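Local coordinates for quinonprotein alcohol dehydrogenase-like protein (Bacteroides thetaiotaomicron VPI-5482, PDB 4R5O) that is of unknown function but binds calcium and joins an immunoglobulin-like beta-sandwich domain to a seven-bladed beta-propeller, at residues Phe23-Leu32 / Met90-His98; Asn44-Asn55 / Arg74-Asn83. All blocks are in the same frame, centred on the assembly; numbering follows the deposited sequence.

Contact 1 of 2, residues Phe23-Leu32 / Met90-His98; sequences FPTESQVLEL and MSTSFSSNH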
loop_
_atom_site.group_PDB
_atom_site.type_symbol
_atom_site.label_atom_id
_atom_site.label_comp_id
_atom_site.label_asym_id
_atom_site.label_seq_id
_atom_site.Cartn_x
_atom_site.Cartn_y
_atom_site.Cartn_z
ATOM N N PHE A 23 16.851 -21.407 -26.709
ATOM C CA PHE A 23 16.045 -21.258 -25.500
ATOM C C PHE A 23 16.951 -20.748 -24.398
ATOM O O PHE A 23 18.046 -21.281 -24.219
ATOM C CB PHE A 23 15.336 -22.565 -25.105
ATOM C CG PHE A 23 14.374 -22.398 -23.948
ATOM C CD1 PHE A 23 13.054 -22.021 -24.169
ATOM C CD2 PHE A 23 14.794 -22.593 -22.640
ATOM C CE1 PHE A 23 12.168 -21.854 -23.099
ATOM C CE2 PHE A 23 13.915 -22.409 -21.571
ATOM C CZ PHE A 23 12.602 -22.049 -21.804
ATOM N N PRO A 24 16.550 -19.685 -23.686
ATOM C CA PRO A 24 17.447 -19.085 -22.682
ATOM C C PRO A 24 17.881 -20.060 -21.575
ATOM O O PRO A 24 17.083 -20.761 -20.938
ATOM C CB PRO A 24 16.619 -17.943 -22.091
ATOM C CG PRO A 24 15.227 -18.147 -22.575
ATOM C CD PRO A 24 15.297 -18.913 -23.825
ATOM N N THR A 25 19.194 -20.069 -21.361
ATOM C CA THR A 25 19.914 -20.908 -20.402
ATOM C C THR A 25 20.115 -20.144 -19.082
ATOM O O THR A 25 20.568 -20.735 -18.095
ATOM C CB THR A 25 21.255 -21.362 -21.018
ATOM O OG1 THR A 25 21.944 -22.153 -20.056
ATOM C CG2 THR A 25 22.146 -20.190 -21.508
ATOM N N GLU A 26 19.747 -18.846 -19.065
ATOM C CA GLU A 26 19.843 -17.990 -17.888
ATOM C C GLU A 26 18.591 -17.110 -17.749
ATOM O O GLU A 26 17.896 -16.861 -18.731
ATOM C CB GLU A 26 21.108 -17.117 -17.930
ATOM C CG GLU A 26 21.224 -16.149 -19.098
ATOM C CD GLU A 26 22.352 -15.135 -18.997
ATOM O OE1 GLU A 26 23.321 -15.375 -18.238
ATOM O OE2 GLU A 26 22.259 -14.088 -19.677
ATOM N N SER A 27 18.322 -16.643 -16.521
ATOM C CA SER A 27 17.186 -15.796 -16.197
ATOM C C SER A 27 17.279 -14.479 -16.977
ATOM O O SER A 27 18.342 -13.874 -17.058
ATOM C CB SER A 27 17.120 -15.550 -14.693
ATOM O OG SER A 27 15.987 -14.772 -14.338
ATOM N N GLN A 28 16.165 -14.078 -17.593
ATOM C CA GLN A 28 16.046 -12.892 -18.449
ATOM C C GLN A 28 15.581 -11.661 -17.688
ATOM O O GLN A 28 14.636 -11.730 -16.893
ATOM C CB GLN A 28 15.044 -13.161 -19.590
ATOM C CG GLN A 28 15.382 -14.352 -20.499
ATOM C CD GLN A 28 16.646 -14.119 -21.288
ATOM O OE1 GLN A 28 16.755 -13.191 -22.108
ATOM N NE2 GLN A 28 17.624 -14.960 -21.054
ATOM N N VAL A 29 16.237 -10.524 -17.949
ATOM C CA VAL A 29 15.847 -9.248 -17.364
ATOM C C VAL A 29 15.606 -8.298 -18.558
ATOM O O VAL A 29 16.477 -8.134 -19.423
ATOM C CB VAL A 29 16.836 -8.692 -16.296
ATOM C CG1 VAL A 29 16.344 -7.368 -15.746
ATOM C CG2 VAL A 29 17.023 -9.671 -15.147
ATOM N N LEU A 30 14.391 -7.747 -18.633
ATOM C CA LEU A 30 13.947 -6.839 -19.701
ATOM C C LEU A 30 13.573 -5.468 -19.162
ATOM O O LEU A 30 13.191 -5.355 -18.004
ATOM C CB LEU A 30 12.717 -7.418 -20.456
ATOM C CG LEU A 30 12.906 -8.755 -21.158
ATOM C CD1 LEU A 30 12.274 -9.927 -20.326
ATOM C CD2 LEU A 30 12.359 -8.683 -22.576
ATOM N N GLU A 31 13.622 -4.441 -20.020
ATOM C CA GLU A 31 13.163 -3.109 -19.640
ATOM C C GLU A 31 11.665 -3.028 -19.797
ATOM O O GLU A 31 11.097 -3.769 -20.608
ATOM C CB GLU A 31 13.847 -1.992 -20.471
ATOM C CG GLU A 31 15.363 -1.920 -20.367
ATOM C CD GLU A 31 15.980 -1.656 -19.009
ATOM O OE1 GLU A 31 15.345 -0.972 -18.172
ATOM O OE2 GLU A 31 17.138 -2.086 -18.808
ATOM N N LEU A 32 11.012 -2.123 -19.045
ATOM C CA LEU A 32 9.581 -1.882 -19.233
ATOM C C LEU A 32 9.398 -1.379 -20.661
ATOM O O LEU A 32 10.198 -0.562 -21.137
ATOM C CB LEU A 32 9.014 -0.910 -18.177
ATOM C CG LEU A 32 8.892 -1.453 -16.758
ATOM C CD1 LEU A 32 8.752 -0.331 -15.749
ATOM C CD2 LEU A 32 7.767 -2.480 -16.639
HETATM N N MSE A 90 11.919 -27.444 -20.991
HETATM C CA MSE A 90 12.951 -26.475 -20.615
HETATM C C MSE A 90 12.364 -25.416 -19.754
HETATM O O MSE A 90 11.233 -25.021 -19.992
HETATM C CB MSE A 90 13.580 -25.837 -21.834
HETATM C CG MSE A 90 14.326 -26.792 -22.690
HETATM SE SE MSE A 90 14.307 -26.127 -24.465
HETATM C CE MSE A 90 12.281 -26.162 -24.744
ATOM N N SER A 91 13.126 -24.913 -18.789
ATOM C CA SER A 91 12.628 -23.872 -17.900
ATOM C C SER A 91 13.639 -22.738 -17.739
ATOM O O SER A 91 14.860 -22.934 -17.832
ATOM C CB SER A 91 12.283 -24.451 -16.533
ATOM O OG SER A 91 11.244 -25.407 -16.676
ATOM N N THR A 92 13.097 -21.539 -17.538
ATOM C CA THR A 92 13.853 -20.323 -17.269
ATOM C C THR A 92 12.914 -19.410 -16.470
ATOM O O THR A 92 11.841 -19.842 -16.041
ATOM C CB THR A 92 14.442 -19.667 -18.561
ATOM O OG1 THR A 92 15.359 -18.647 -18.165
ATOM C CG2 THR A 92 13.363 -19.090 -19.515
ATOM N N SER A 93 13.339 -18.172 -16.246
ATOM C CA SER A 93 12.536 -17.175 -15.568
ATOM C C SER A 93 12.820 -15.821 -16.196
ATOM O O SER A 93 13.826 -15.659 -16.893
ATOM C CB SER A 93 12.798 -17.183 -14.066
ATOM O OG SER A 93 14.168 -16.957 -13.788
ATOM N N PHE A 94 11.882 -14.885 -16.047
ATOM C CA PHE A 94 12.047 -13.538 -16.573
ATOM C C PHE A 94 11.475 -12.540 -15.581
ATOM O O PHE A 94 10.655 -12.894 -14.725
ATOM C CB PHE A 94 11.424 -13.366 -17.961
ATOM C CG PHE A 94 9.928 -13.476 -18.075
ATOM C CD1 PHE A 94 9.326 -14.693 -18.334
ATOM C CD2 PHE A 94 9.131 -12.348 -18.028
ATOM C CE1 PHE A 94 7.952 -14.779 -18.530
ATOM C CE2 PHE A 94 7.759 -12.441 -18.203
ATOM C CZ PHE A 94 7.181 -13.653 -18.468
ATOM N N SER A 95 11.981 -11.307 -15.659
ATOM C CA SER A 95 11.586 -10.199 -14.800
ATOM C C SER A 95 11.859 -8.898 -15.500
ATOM O O SER A 95 12.645 -8.857 -16.434
ATOM C CB SER A 95 12.322 -10.259 -13.459
ATOM O OG SER A 95 13.725 -10.155 -13.642
ATOM N N SER A 96 11.204 -7.837 -15.049
ATOM C CA SER A 96 11.363 -6.473 -15.551
ATOM C C SER A 96 12.442 -5.740 -14.767
ATOM O O SER A 96 12.577 -5.968 -13.567
ATOM C CB SER A 96 10.036 -5.716 -15.459
ATOM O OG SER A 96 9.514 -5.751 -14.139
ATOM N N ASN A 97 13.189 -4.860 -15.427
ATOM C CA ASN A 97 14.191 -4.023 -14.780
ATOM C C ASN A 97 13.501 -2.715 -14.422
ATOM O O ASN A 97 13.543 -1.745 -15.182
ATOM C CB ASN A 97 15.443 -3.830 -15.672
ATOM C CG ASN A 97 16.519 -2.962 -15.052
ATOM O OD1 ASN A 97 16.720 -2.939 -13.835
ATOM N ND2 ASN A 97 17.260 -2.245 -15.871
ATOM N N HIS A 98 12.789 -2.715 -13.306
ATOM C CA HIS A 98 12.050 -1.535 -12.865
ATOM C C HIS A 98 12.646 -1.011 -11.535
ATOM O O HIS A 98 13.361 -1.736 -10.835
ATOM C CB HIS A 98 10.538 -1.840 -12.729
ATOM C CG HIS A 98 10.226 -2.884 -11.709
ATOM N ND1 HIS A 98 10.241 -4.231 -12.028
ATOM C CD2 HIS A 98 9.923 -2.747 -10.398
ATOM C CE1 HIS A 98 9.935 -4.862 -10.909
ATOM N NE2 HIS A 98 9.737 -4.010 -9.901
HETATM O O HOH W 1 12.594 -0.639 -17.365
#
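Phe23 and Met90, a selenomethionine, pack through an aromatic face: Met90 CB sits over the ring, 3.8 Å from its centroid and 25° off the normal, while Met90 SE approaches obliquely in a Met-aromatic contact. Pro24 CD lies over the opposite face, offset toward the rim. With its CG anti to the backbone N (chi1 -174°), Phe23 brings CZ to 3.8 Å from Thr92 CG2, a methyl that Pro24 CG also touches. With the ring cut back to an alanine, Met90 CB and SE would probably lose their aromatic partner and a gap would open beside Thr92 CG2.

Backbone bonds begin farther along, in a parallel ladder. Gln28 N donates to Ser93 O at 2.9 Å and Ser95 N to Gln28 O; Leu30 N donates to Ser95 O at 3.0 Å and Asn97 N to Leu30 O. Gln28 and Leu30 thus bond to the residues flanking their partners Phe94 and Ser96.

Polar side chains add further bonds. Ser27 OG and Ser93 OG share one of 2.9 Å. Asn97 ND2 donates to the syn side of Glu31 OE2 (2.9 Å), with OE2 in the amide plane and the carboxylate turned 70° from it. A water links Glu31 OE1, Leu32 N and Asn97 O.

Strand 28-31 edges the mixed sheet beside strand 86-97, which pairs on its other side with strand 74-83; Leu30 and Phe94 both reach Leu36 of strand 35-38.

Contact 2 of 2, residues Asn44-Asn55 / Arg74-Asn83; sequences NPEGATYSWLVN and RADLSCIIKN. With ACT (acetate ion), chain H.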
loop_
_atom_site.group_PDB
_atom_site.type_symbol
_atom_site.label_atom_id
_atom_site.label_comp_id
_atom_site.label_asym_id
_atom_site.label_seq_id
_atom_site.Cartn_x
_atom_site.Cartn_y
_atom_site.Cartn_z
ATOM N N ASN A 44 14.205 -31.390 -35.898
ATOM C CA ASN A 44 13.094 -32.218 -36.388
ATOM C C ASN A 44 11.739 -31.543 -35.983
ATOM O O ASN A 44 11.096 -31.950 -35.000
ATOM C CB ASN A 44 13.229 -33.649 -35.824
ATOM C CG ASN A 44 13.327 -33.740 -34.303
ATOM O OD1 ASN A 44 13.641 -32.759 -33.604
ATOM N ND2 ASN A 44 13.080 -34.930 -33.756
ATOM N N PRO A 45 11.306 -30.481 -36.706
ATOM C CA PRO A 45 10.109 -29.735 -36.260
ATOM C C PRO A 45 8.760 -30.358 -36.639
ATOM O O PRO A 45 7.738 -29.953 -36.083
ATOM C CB PRO A 45 10.244 -28.392 -36.987
ATOM C CG PRO A 45 11.041 -28.687 -38.197
ATOM C CD PRO A 45 11.968 -29.814 -37.851
ATOM N N GLU A 46 8.750 -31.292 -37.589
ATOM C CA GLU A 46 7.544 -31.921 -38.138
ATOM C C GLU A 46 6.713 -32.622 -37.046
ATOM O O GLU A 46 7.211 -33.496 -36.327
ATOM C CB GLU A 46 7.881 -32.926 -39.263
ATOM C CG GLU A 46 9.046 -33.880 -39.008
ATOM C CD GLU A 46 10.461 -33.336 -39.147
ATOM O OE1 GLU A 46 10.631 -32.228 -39.710
ATOM O OE2 GLU A 46 11.407 -34.054 -38.748
ATOM N N GLY A 47 5.453 -32.193 -36.944
ATOM C CA GLY A 47 4.464 -32.746 -36.021
ATOM C C GLY A 47 4.607 -32.358 -34.565
ATOM O O GLY A 47 3.951 -32.953 -33.702
ATOM N N ALA A 48 5.455 -31.354 -34.282
ATOM C CA ALA A 48 5.684 -30.874 -32.921
ATOM C C ALA A 48 4.638 -29.857 -32.505
ATOM O O ALA A 48 4.200 -29.036 -33.312
ATOM C CB ALA A 48 7.064 -30.261 -32.800
ATOM N N THR A 49 4.235 -29.932 -31.243
ATOM C CA THR A 49 3.283 -29.025 -30.614
ATOM C C THR A 49 3.986 -28.439 -29.385
ATOM O O THR A 49 4.850 -29.094 -28.790
ATOM C CB THR A 49 1.943 -29.712 -30.297
ATOM O OG1 THR A 49 2.141 -30.775 -29.367
ATOM C CG2 THR A 49 1.222 -30.206 -31.546
ATOM N N TYR A 50 3.650 -27.186 -29.046
ATOM C CA TYR A 50 4.263 -26.427 -27.954
ATOM C C TYR A 50 3.248 -26.080 -26.863
ATOM O O TYR A 50 2.042 -26.017 -27.118
ATOM C CB TYR A 50 4.881 -25.126 -28.518
ATOM C CG TYR A 50 6.010 -25.313 -29.518
ATOM C CD1 TYR A 50 5.758 -25.780 -30.807
ATOM C CD2 TYR A 50 7.301 -24.883 -29.229
ATOM C CE1 TYR A 50 6.786 -25.927 -31.741
ATOM C CE2 TYR A 50 8.332 -24.999 -30.166
ATOM C CZ TYR A 50 8.068 -25.512 -31.424
ATOM O OH TYR A 50 9.081 -25.623 -32.352
ATOM N N SER A 51 3.753 -25.827 -25.647
ATOM C CA SER A 51 2.993 -25.414 -24.472
ATOM C C SER A 51 3.873 -24.520 -23.628
ATOM O O SER A 51 4.884 -24.968 -23.085
ATOM C CB SER A 51 2.484 -26.620 -23.686
ATOM O OG SER A 51 1.732 -26.264 -22.534
ATOM N N TRP A 52 3.532 -23.239 -23.590
ATOM C CA TRP A 52 4.279 -22.226 -22.851
ATOM C C TRP A 52 3.559 -21.919 -21.569
ATOM O O TRP A 52 2.433 -21.418 -21.608
ATOM C CB TRP A 52 4.460 -20.957 -23.705
ATOM C CG TRP A 52 5.298 -21.165 -24.933
ATOM C CD1 TRP A 52 4.868 -21.566 -26.162
ATOM C CD2 TRP A 52 6.720 -20.992 -25.041
ATOM N NE1 TRP A 52 5.930 -21.620 -27.042
ATOM C CE2 TRP A 52 7.080 -21.289 -26.377
ATOM C CE3 TRP A 52 7.724 -20.585 -24.144
ATOM C CZ2 TRP A 52 8.396 -21.165 -26.845
ATOM C CZ3 TRP A 52 9.034 -20.507 -24.599
ATOM C CH2 TRP A 52 9.360 -20.780 -25.938
ATOM N N LEU A 53 4.195 -22.255 -20.432
ATOM C CA LEU A 53 3.610 -22.046 -19.119
ATOM C C LEU A 53 4.270 -20.877 -18.436
ATOM O O LEU A 53 5.483 -20.901 -18.206
ATOM C CB LEU A 53 3.714 -23.306 -18.228
ATOM C CG LEU A 53 3.285 -24.653 -18.835
ATOM C CD1 LEU A 53 3.426 -25.750 -17.827
ATOM C CD2 LEU A 53 1.860 -24.641 -19.341
ATOM N N VAL A 54 3.466 -19.848 -18.127
ATOM C CA VAL A 54 3.870 -18.654 -17.375
ATOM C C VAL A 54 3.345 -18.854 -15.968
ATOM O O VAL A 54 2.141 -19.026 -15.781
ATOM C CB VAL A 54 3.394 -17.337 -18.032
ATOM C CG1 VAL A 54 3.796 -16.140 -17.176
ATOM C CG2 VAL A 54 3.941 -17.206 -19.454
ATOM N N ASN A 55 4.255 -18.973 -15.005
ATOM C CA ASN A 55 3.948 -19.284 -13.602
ATOM C C ASN A 55 3.006 -20.527 -13.511
ATOM O O ASN A 55 2.034 -20.526 -12.750
ATOM C CB ASN A 55 3.349 -18.086 -12.884
ATOM C CG ASN A 55 4.325 -16.962 -12.722
ATOM O OD1 ASN A 55 5.488 -17.168 -12.358
ATOM N ND2 ASN A 55 3.857 -15.738 -12.929
ATOM N N ARG A 74 7.733 -10.506 -12.549
ATOM C CA ARG A 74 8.651 -11.606 -12.310
ATOM C C ARG A 74 7.831 -12.846 -12.583
ATOM O O ARG A 74 6.667 -12.888 -12.183
ATOM C CB ARG A 74 9.338 -11.586 -10.917
ATOM C CG ARG A 74 8.428 -11.757 -9.769
ATOM C CD ARG A 74 9.134 -12.165 -8.508
ATOM N NE ARG A 74 8.131 -12.333 -7.449
ATOM C CZ ARG A 74 8.369 -12.784 -6.229
ATOM N NH1 ARG A 74 9.591 -13.154 -5.878
ATOM N NH2 ARG A 74 7.379 -12.881 -5.349
ATOM N N ALA A 75 8.373 -13.794 -13.363
ATOM C CA ALA A 75 7.656 -15.001 -13.753
ATOM C C ALA A 75 8.602 -16.151 -14.062
ATOM O O ALA A 75 9.739 -15.930 -14.462
ATOM C CB ALA A 75 6.788 -14.723 -14.977
ATOM N N ASP A 76 8.119 -17.379 -13.840
ATOM C CA ASP A 76 8.769 -18.633 -14.186
ATOM C C ASP A 76 8.236 -19.034 -15.537
ATOM O O ASP A 76 7.044 -18.849 -15.800
ATOM C CB ASP A 76 8.540 -19.716 -13.111
ATOM C CG ASP A 76 9.321 -19.540 -11.823
ATOM O OD1 ASP A 76 10.572 -19.475 -11.890
ATOM O OD2 ASP A 76 8.699 -19.617 -10.736
ATOM N N LEU A 77 9.100 -19.513 -16.424
ATOM C CA LEU A 77 8.647 -19.889 -17.751
ATOM C C LEU A 77 9.127 -21.285 -18.119
ATOM O O LEU A 77 10.318 -21.595 -18.016
ATOM C CB LEU A 77 9.142 -18.867 -18.783
ATOM C CG LEU A 77 8.838 -19.106 -20.264
ATOM C CD1 LEU A 77 7.349 -19.022 -20.572
ATOM C CD2 LEU A 77 9.539 -18.115 -21.060
ATOM N N SER A 78 8.172 -22.122 -18.550
ATOM C CA SER A 78 8.437 -23.467 -19.040
ATOM C C SER A 78 7.986 -23.595 -20.469
ATOM O O SER A 78 7.004 -22.970 -20.898
ATOM C CB SER A 78 7.762 -24.535 -18.185
ATOM O OG SER A 78 8.291 -24.548 -16.872
ATOM N N CYS A 79 8.709 -24.424 -21.208
ATOM C CA CYS A 79 8.379 -24.713 -22.582
ATOM C C CYS A 79 8.382 -26.196 -22.752
ATOM O O CYS A 79 9.430 -26.834 -22.630
ATOM C CB CYS A 79 9.332 -24.021 -23.545
ATOM S SG CYS A 79 9.004 -24.396 -25.271
ATOM N N ILE A 80 7.196 -26.755 -22.984
ATOM C CA ILE A 80 7.026 -28.177 -23.215
ATOM C C ILE A 80 6.797 -28.359 -24.704
ATOM O O ILE A 80 5.841 -27.808 -25.246
ATOM C CB ILE A 80 5.889 -28.773 -22.342
ATOM C CG1 ILE A 80 6.003 -28.320 -20.861
ATOM C CG2 ILE A 80 5.862 -30.290 -22.471
ATOM C CD1 ILE A 80 4.845 -28.617 -20.018
ATOM N N ILE A 81 7.711 -29.067 -25.379
ATOM C CA ILE A 81 7.596 -29.370 -26.814
ATOM C C ILE A 81 7.381 -30.869 -26.919
ATOM O O ILE A 81 8.188 -31.643 -26.399
ATOM C CB ILE A 81 8.795 -28.861 -27.654
ATOM C CG1 ILE A 81 9.194 -27.430 -27.232
ATOM C CG2 ILE A 81 8.482 -28.990 -29.163
ATOM C CD1 ILE A 81 10.429 -26.921 -27.798
ATOM N N LYS A 82 6.265 -31.260 -27.553
ATOM C CA LYS A 82 5.764 -32.631 -27.679
ATOM C C LYS A 82 5.609 -33.067 -29.145
ATOM O O LYS A 82 5.195 -32.264 -29.973
ATOM C CB LYS A 82 4.386 -32.624 -26.979
ATOM C CG LYS A 82 3.583 -33.910 -26.896
ATOM C CD LYS A 82 2.301 -33.624 -26.098
ATOM C CE LYS A 82 1.359 -34.798 -25.980
ATOM N NZ LYS A 82 0.153 -34.448 -25.178
ATOM N N ASN A 83 5.922 -34.338 -29.458
ATOM C CA ASN A 83 5.676 -34.959 -30.779
ATOM C C ASN A 83 5.301 -36.429 -30.534
ATOM O O ASN A 83 5.330 -36.875 -29.389
ATOM C CB ASN A 83 6.851 -34.806 -31.778
ATOM C CG ASN A 83 8.123 -35.572 -31.495
ATOM O OD1 ASN A 83 8.239 -36.359 -30.549
ATOM N ND2 ASN A 83 9.122 -35.357 -32.338
HETATM C C ACT H . 1.961 -12.874 -13.965
HETATM O O ACT H . 1.867 -13.801 -13.132
HETATM O OXT ACT H . 3.004 -12.588 -14.645
HETATM C CH3 ACT H . 0.686 -12.031 -14.186
HETATM O O HOH W 2 2.463 -33.336 -31.407
#
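Trp52 turns CG beside its backbone N, anti to the carbonyl carbon (chi1 -65°), while Cys79 turns SG anti to its own N; as a directly opposed, non-hydrogen-bonded pair on one face of the sheet, they put the thiol over the indole. Cys79 SG lies 3.6 Å from the centroid of the six-membered ring and only 12° off its normal. Cys79 CB adds a CH-pi contact on this ring, and Leu77 CD1 lies at the indole edge, 3.9 Å from Trp52 CE3. The second ring contact joins Tyr50 and Ile81, whose side chains run side by side. Ile81 CG2 stands over the centre of the phenol ring in a CH-pi contact, 4.1 Å from the centroid, as Ile81 CD1 touches Tyr50 CE2 at 3.7 Å.

Tyr50, Trp52, Val54, Leu77, Cys79 and Ile81 share one sheet face; Thr49, Ser51, Leu53, Ser78, Ile80 and Lys82 occupy the reverse, where Leu53 CD1 meets Ile80 CD1 at 3.9 Å.

Reciprocal backbone bonds join Thr49 with Lys82, Ser51 with Ile80 and Leu53 with Ser78; in the middle pair, the bond from Ser51 N is weak. At the strand end Asn55 grips Asp76 twice: Asn55 N donates to Asp76 O, while Asp76 N reaches Asn55 OD1 at 3.0 Å from above the amide carbonyl plane. Asn55 ND2 also makes a weak bond to an acetate, probably from the crystallisation liquor. A type II turn from Pro45 to Ala48 leads into the pairing.

Outside the pair, Trp52 NE1 is bonded to Glu62 O. The largely apolar face from Tyr50 to Ile81, with Trp52 and Leu77 packed on Ile38 of strand 35-38, is consistent with one sheet of the immunoglobulin-like sandwich of this PKD-like domain.

Overall arrangement
Contacts 1 and 2 belong to one mixed sheet, ordered 28-31, 86-97, 74-83, 49-54, 57-60, and their centres lie 16 Å apart. Along the chain, both segments of contact 2 fall between those of contact 1, so the parallel pairing brings the beginning of this region back beside its last strand. Strands 74-83 and 86-97 are consecutive and join the contacts directly: Thr92 O lies 2.8 Å from Leu77 N, a probable hydrogen bond, and Phe23 CE1 packs 3.6 Å from Cys79 CB. The contacts thus knit four adjacent strands of the immunoglobulin-like domain, with strand 86-97 preceding strand 103-108, probably the first of the propeller.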